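Side-chain contact in protein P47 (Clostridium botulinum, PDB 6EKT), which may be part of a progenitor toxin complex that protects botulinum neurotoxin in the host gut, and resembles tubular lipid-binding (TULIP) proteins: residues Phe247-Asn250 with Met251-Arg255. Residues are numbered along the deposited sequence; the frame is centred on the assembly and turned at random.
Sequences FLQN and MVLSR
One face of the Phe247 ring is covered by the CG2 methyl of Val252, a CH-pi contact in which CG2 lies 3.9 Å from the ring centroid and closest to CE2. Met251 meets the same ring at its edge, with SD 3.9 Å from Phe247 CD1, a Met-aromatic contact made near the ring plane. With CG anti to the backbone N (chi1 174°), the phenyl group lies beside its own carbonyl, on the side where the next helical turn arrives. That carbonyl is gripped twice: Phe247 O accepts from Met251 N at 2.9 Å, tilted from the carbonyl plane, and from Val252 N at 3.0 Å, within the plane. The second bond, from the N-H of residue i+5 to the carbonyl of residue i, belongs to a wider pi-type turn, repeated where Leu253 N reaches Leu248 O at 2.8 Å. Gln249 and Leu253 run side by side, NE2 of Gln249 lying 3.8 Å from Leu253 CD2. One residue on, a water donates to Gln249 O and accepts from Ser254 N, bridging two backbone groups that are too far apart to bond directly. The contact lies toward the C-terminal end of helix 244-252, among neighbouring elements: Phe247 also stacks on Phe430 of strand 430-434, Met251 packs against Phe403 and Leu406 of helix 403-409, and Leu248, Val252 and Leu253 rest on Ile281 of strand 279-288.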
loop_
_atom_site.group_PDB
_atom_site.type_symbol
_atom_site.label_atom_id
_atom_site.label_comp_id
_atom_site.label_asym_id
_atom_site.label_seq_id
_atom_site.Cartn_x
_atom_site.Cartn_y
_atom_site.Cartn_z
ATOM N N PHE A 247 5.281 7.951 -3.301
ATOM C CA PHE A 247 6.647 7.404 -3.319
ATOM C C PHE A 247 7.659 8.528 -3.651
ATOM O O PHE A 247 8.669 8.695 -2.958
ATOM C CB PHE A 247 6.736 6.253 -4.335
ATOM C CG PHE A 247 8.124 5.710 -4.538
ATOM C CD1 PHE A 247 8.787 5.021 -3.516
ATOM C CD2 PHE A 247 8.786 5.915 -5.756
ATOM C CE1 PHE A 247 10.077 4.532 -3.705
ATOM C CE2 PHE A 247 10.078 5.416 -5.958
ATOM C CZ PHE A 247 10.720 4.725 -4.939
ATOM N N LEU A 248 7.363 9.285 -4.698
ATOM C CA LEU A 248 8.226 10.408 -5.107
ATOM C C LEU A 248 8.324 11.456 -4.005
ATOM O O LEU A 248 9.416 11.906 -3.693
ATOM C CB LEU A 248 7.710 11.039 -6.401
ATOM C CG LEU A 248 7.875 10.202 -7.671
ATOM C CD1 LEU A 248 7.185 10.877 -8.852
ATOM C CD2 LEU A 248 9.353 9.949 -7.986
ATOM N N GLN A 249 7.187 11.822 -3.414
ATOM C CA GLN A 249 7.118 12.903 -2.452
ATOM C C GLN A 249 7.829 12.526 -1.153
ATOM O O GLN A 249 8.627 13.319 -0.629
ATOM C CB GLN A 249 5.656 13.292 -2.172
ATOM C CG GLN A 249 5.461 14.385 -1.116
ATOM C CD GLN A 249 6.072 15.722 -1.514
ATOM O OE1 GLN A 249 5.923 16.176 -2.650
ATOM N NE2 GLN A 249 6.731 16.368 -0.564
ATOM N N ASN A 250 7.592 11.295 -0.686
ATOM C CA ASN A 250 7.988 10.895 0.659
ATOM C C ASN A 250 9.133 9.926 0.790
ATOM O O ASN A 250 9.664 9.728 1.890
ATOM C CB ASN A 250 6.765 10.364 1.399
ATOM C CG ASN A 250 5.648 11.357 1.393
ATOM O OD1 ASN A 250 4.643 11.176 0.688
ATOM N ND2 ASN A 250 5.827 12.448 2.131
ATOM N N MET A 251 9.542 9.322 -0.311
ATOM C CA MET A 251 10.697 8.441 -0.254
ATOM C C MET A 251 11.856 8.899 -1.151
ATOM O O MET A 251 13.037 8.769 -0.784
ATOM C CB MET A 251 10.251 7.003 -0.501
ATOM C CG MET A 251 9.372 6.578 0.661
ATOM S SD MET A 251 8.092 5.417 0.273
ATOM C CE MET A 251 9.009 3.944 0.672
ATOM N N VAL A 252 11.516 9.474 -2.296
ATOM C CA VAL A 252 12.544 9.913 -3.244
ATOM C C VAL A 252 13.008 11.357 -3.006
ATOM O O VAL A 252 14.216 11.601 -2.996
ATOM C CB VAL A 252 12.102 9.695 -4.709
ATOM C CG1 VAL A 252 13.120 10.247 -5.701
ATOM C CG2 VAL A 252 11.888 8.210 -4.984
ATOM N N LEU A 253 12.071 12.293 -2.832
ATOM C CA LEU A 253 12.399 13.733 -2.794
ATOM C C LEU A 253 13.489 14.082 -1.779
ATOM O O LEU A 253 14.365 14.873 -2.091
ATOM C CB LEU A 253 11.147 14.617 -2.568
ATOM C CG LEU A 253 11.257 16.134 -2.852
ATOM C CD1 LEU A 253 11.440 16.390 -4.353
ATOM C CD2 LEU A 253 10.050 16.903 -2.331
ATOM N N SER A 254 13.453 13.466 -0.598
ATOM C CA SER A 254 14.432 13.760 0.468
ATOM C C SER A 254 15.708 12.900 0.441
ATOM O O SER A 254 16.558 13.005 1.357
ATOM C CB SER A 254 13.770 13.654 1.842
ATOM O OG SER A 254 13.516 12.293 2.123
ATOM N N ARG A 255 15.860 12.080 -0.604
ATOM C CA ARG A 255 17.043 11.224 -0.742
ATOM C C ARG A 255 17.794 11.384 -2.064
ATOM O O ARG A 255 18.958 11.036 -2.122
ATOM C CB ARG A 255 16.688 9.751 -0.547
ATOM C CG ARG A 255 16.144 9.402 0.845
ATOM C CD ARG A 255 17.213 9.543 1.932
ATOM N NE ARG A 255 18.427 8.789 1.610
ATOM C CZ ARG A 255 19.593 8.928 2.231
ATOM N NH1 ARG A 255 19.733 9.796 3.224
ATOM N NH2 ARG A 255 20.634 8.197 1.856
HETATM O O HOH W 1 11.137 12.402 0.519
#